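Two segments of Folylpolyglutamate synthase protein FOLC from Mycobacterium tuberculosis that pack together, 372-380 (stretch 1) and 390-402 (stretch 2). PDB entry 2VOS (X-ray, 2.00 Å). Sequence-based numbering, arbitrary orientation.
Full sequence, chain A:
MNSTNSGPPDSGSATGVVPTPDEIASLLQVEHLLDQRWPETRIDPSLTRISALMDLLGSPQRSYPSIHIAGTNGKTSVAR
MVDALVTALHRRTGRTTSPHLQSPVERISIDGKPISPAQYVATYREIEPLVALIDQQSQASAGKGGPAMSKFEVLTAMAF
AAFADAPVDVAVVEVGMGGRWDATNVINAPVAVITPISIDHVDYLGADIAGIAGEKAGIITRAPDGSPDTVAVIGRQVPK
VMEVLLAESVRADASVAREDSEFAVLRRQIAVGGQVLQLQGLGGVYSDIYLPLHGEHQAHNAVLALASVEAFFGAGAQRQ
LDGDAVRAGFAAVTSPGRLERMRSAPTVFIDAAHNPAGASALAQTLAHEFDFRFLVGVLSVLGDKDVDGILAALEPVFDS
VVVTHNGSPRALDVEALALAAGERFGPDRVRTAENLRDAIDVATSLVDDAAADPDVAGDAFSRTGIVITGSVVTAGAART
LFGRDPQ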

# COMPACT_ATOMS: atom_id res chain seq x y z
N PHE A 372 0.83 -24.40 -9.30
CA PHE A 372 2.16 -24.38 -9.88
C PHE A 372 2.85 -25.67 -9.53
O PHE A 372 2.62 -26.21 -8.44
CB PHE A 372 2.94 -23.20 -9.32
CG PHE A 372 2.48 -21.89 -9.86
CD1 PHE A 372 1.79 -21.00 -9.06
CD2 PHE A 372 2.72 -21.57 -11.17
CE1 PHE A 372 1.35 -19.78 -9.57
CE2 PHE A 372 2.26 -20.33 -11.70
CZ PHE A 372 1.57 -19.46 -10.89
N ARG A 373 3.64 -26.21 -10.45
CA ARG A 373 4.43 -27.37 -10.10
C ARG A 373 5.86 -26.95 -9.63
O ARG A 373 6.55 -27.72 -8.98
CB ARG A 373 4.45 -28.38 -11.28
N PHE A 374 6.27 -25.72 -9.91
CA PHE A 374 7.61 -25.27 -9.58
C PHE A 374 7.58 -23.75 -9.52
O PHE A 374 7.11 -23.13 -10.46
CB PHE A 374 8.61 -25.73 -10.65
CG PHE A 374 10.05 -25.42 -10.31
CD1 PHE A 374 10.78 -26.25 -9.48
CD2 PHE A 374 10.66 -24.31 -10.86
CE1 PHE A 374 12.10 -25.96 -9.18
CE2 PHE A 374 11.97 -24.00 -10.54
CZ PHE A 374 12.70 -24.84 -9.71
N LEU A 375 8.02 -23.18 -8.41
CA LEU A 375 8.08 -21.72 -8.25
C LEU A 375 9.48 -21.30 -7.75
O LEU A 375 10.02 -21.90 -6.80
CB LEU A 375 7.06 -21.28 -7.22
CG LEU A 375 5.61 -21.20 -7.61
CD1 LEU A 375 4.81 -20.64 -6.44
CD2 LEU A 375 5.45 -20.27 -8.82
N VAL A 376 10.06 -20.28 -8.38
CA VAL A 376 11.34 -19.72 -7.91
C VAL A 376 11.11 -18.29 -7.40
O VAL A 376 10.44 -17.51 -8.08
CB VAL A 376 12.35 -19.64 -9.07
CG1 VAL A 376 13.71 -19.04 -8.56
CG2 VAL A 376 12.56 -21.02 -9.67
N GLY A 377 11.61 -17.95 -6.21
CA GLY A 377 11.37 -16.60 -5.73
C GLY A 377 12.57 -15.76 -6.17
O GLY A 377 13.68 -16.31 -6.31
N VAL A 378 12.39 -14.45 -6.38
CA VAL A 378 13.50 -13.55 -6.65
C VAL A 378 13.25 -12.55 -5.59
O VAL A 378 12.14 -11.95 -5.53
CB VAL A 378 13.46 -12.89 -8.08
CG1 VAL A 378 14.44 -11.66 -8.24
CG2 VAL A 378 13.80 -13.92 -9.16
N LEU A 379 14.25 -12.37 -4.73
CA LEU A 379 14.03 -11.66 -3.50
C LEU A 379 15.06 -10.57 -3.20
O LEU A 379 16.27 -10.81 -3.30
CB LEU A 379 14.04 -12.71 -2.36
CG LEU A 379 13.62 -12.29 -0.96
CD1 LEU A 379 12.11 -12.23 -0.83
CD2 LEU A 379 14.21 -13.31 0.05
N SER A 380 14.60 -9.40 -2.82
CA SER A 380 15.44 -8.40 -2.19
C SER A 380 14.58 -7.68 -1.15
O SER A 380 13.40 -7.29 -1.39
CB SER A 380 15.96 -7.38 -3.21
OG SER A 380 16.59 -6.28 -2.57
N ILE A 390 9.65 -13.14 6.84
CA ILE A 390 9.36 -13.21 5.38
C ILE A 390 9.82 -14.56 4.78
O ILE A 390 9.05 -15.21 4.07
CB ILE A 390 10.01 -12.04 4.62
CG1 ILE A 390 9.29 -10.74 5.03
CG2 ILE A 390 9.85 -12.21 3.10
CD1 ILE A 390 10.15 -9.45 4.90
N LEU A 391 11.06 -14.98 5.03
CA LEU A 391 11.56 -16.18 4.41
C LEU A 391 10.77 -17.42 4.90
O LEU A 391 10.45 -18.34 4.11
CB LEU A 391 13.05 -16.35 4.75
CG LEU A 391 13.94 -15.29 4.08
CD1 LEU A 391 15.30 -15.11 4.78
CD2 LEU A 391 14.13 -15.61 2.60
N ALA A 392 10.44 -17.41 6.18
CA ALA A 392 9.74 -18.56 6.77
C ALA A 392 8.32 -18.72 6.15
O ALA A 392 7.85 -19.83 5.96
CB ALA A 392 9.66 -18.42 8.28
N ALA A 393 7.70 -17.61 5.76
CA ALA A 393 6.37 -17.66 5.16
C ALA A 393 6.47 -18.14 3.72
O ALA A 393 5.52 -18.76 3.19
CB ALA A 393 5.69 -16.25 5.18
N LEU A 394 7.60 -17.89 3.07
CA LEU A 394 7.71 -18.20 1.63
C LEU A 394 8.35 -19.55 1.37
O LEU A 394 8.19 -20.13 0.28
CB LEU A 394 8.50 -17.11 0.89
CG LEU A 394 7.76 -15.77 0.98
CD1 LEU A 394 8.58 -14.57 0.42
CD2 LEU A 394 6.43 -15.90 0.28
N GLU A 395 9.08 -20.07 2.37
CA GLU A 395 9.79 -21.36 2.16
C GLU A 395 8.88 -22.51 1.74
O GLU A 395 9.29 -23.33 0.94
CB GLU A 395 10.59 -21.76 3.39
CG GLU A 395 11.45 -23.00 3.13
CD GLU A 395 10.70 -24.30 3.40
OE1 GLU A 395 9.65 -24.21 4.05
OE2 GLU A 395 11.15 -25.38 2.96
N PRO A 396 7.67 -22.60 2.30
CA PRO A 396 6.78 -23.67 1.87
C PRO A 396 6.30 -23.57 0.39
O PRO A 396 5.77 -24.55 -0.13
CB PRO A 396 5.58 -23.53 2.81
CG PRO A 396 6.14 -22.83 4.05
CD PRO A 396 7.08 -21.82 3.42
N VAL A 397 6.52 -22.46 -0.30
CA VAL A 397 6.00 -22.42 -1.66
C VAL A 397 7.05 -22.20 -2.74
O VAL A 397 6.78 -22.42 -3.93
CB VAL A 397 4.85 -21.34 -1.83
CG1 VAL A 397 3.60 -21.80 -1.12
CG2 VAL A 397 5.33 -19.94 -1.30
N PHE A 398 8.19 -21.64 -2.36
CA PHE A 398 9.27 -21.40 -3.33
C PHE A 398 10.19 -22.64 -3.30
O PHE A 398 10.89 -22.92 -2.27
CB PHE A 398 10.12 -20.14 -3.00
CG PHE A 398 9.38 -18.79 -3.17
CD1 PHE A 398 8.18 -18.73 -3.83
CD2 PHE A 398 9.97 -17.59 -2.73
CE1 PHE A 398 7.53 -17.53 -4.02
CE2 PHE A 398 9.33 -16.35 -2.90
CZ PHE A 398 8.11 -16.31 -3.55
N ASP A 399 10.25 -23.34 -4.42
CA ASP A 399 11.17 -24.47 -4.53
C ASP A 399 12.61 -23.99 -4.34
O ASP A 399 13.46 -24.69 -3.72
CB ASP A 399 11.00 -25.10 -5.91
CG ASP A 399 9.69 -25.77 -6.03
OD1 ASP A 399 9.62 -26.92 -5.53
OD2 ASP A 399 8.70 -25.11 -6.50
N SER A 400 12.90 -22.82 -4.91
CA SER A 400 14.16 -22.17 -4.56
C SER A 400 14.03 -20.69 -4.63
O SER A 400 13.02 -20.15 -5.09
CB SER A 400 15.36 -22.69 -5.41
OG SER A 400 15.24 -22.27 -6.74
N VAL A 401 15.08 -19.99 -4.20
CA VAL A 401 15.04 -18.55 -4.20
C VAL A 401 16.35 -18.00 -4.77
O VAL A 401 17.43 -18.60 -4.56
CB VAL A 401 14.69 -18.07 -2.78
CG1 VAL A 401 15.80 -18.52 -1.75
CG2 VAL A 401 14.42 -16.59 -2.75
N VAL A 402 16.26 -16.91 -5.53
CA VAL A 402 17.45 -16.16 -5.97
C VAL A 402 17.41 -14.86 -5.20
O VAL A 402 16.46 -14.09 -5.35
CB VAL A 402 17.34 -15.81 -7.49
CG1 VAL A 402 18.66 -15.16 -7.98
CG2 VAL A 402 17.00 -17.08 -8.30

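Two parallel strands can hydrogen-bond in register while side chains add contacts at both ends of the ladder, and this contact from FOLC is a compact example. Leu-379, which covers the most surface, joins both kinds of interaction. Its backbone N donates to Val-402 O (2.9 Å), while its side chain, pointing toward the other stretch, meets the helix that precedes the second strand, Leu-379 CD2 lying 3.4 Å from Leu-391 CD2; on the strand itself, Leu-379 CB rests 3.9 Å from Val-401 CG2. One leucine thus ties strand to strand and strand to helix.

At the start of the ladder, Leu-375 is held by Asp-399. Leu-375 N donates to Asp-399 OD2 (2.8 Å, nearly linear at 167°), so a carboxylate takes the place of a backbone carbonyl; the return bond, from Asp-399 N to Leu-375 O (2.8 Å), is bent to 130° and weak. Regular pairing follows, with Gly-377 N bonded to Ser-400 O and Gly-377 O accepting from Val-402 N, both at 2.8 Å.

Val-402 packs its CG2 3.8 Å from Val-376 CG1, on the sheet face opposite Val-401. Gly-377 has no side chain to get in the way: its CA sits over the Phe-398 ring, 3.5 Å from Phe-398 CD2, and a CB there would clash with that atom.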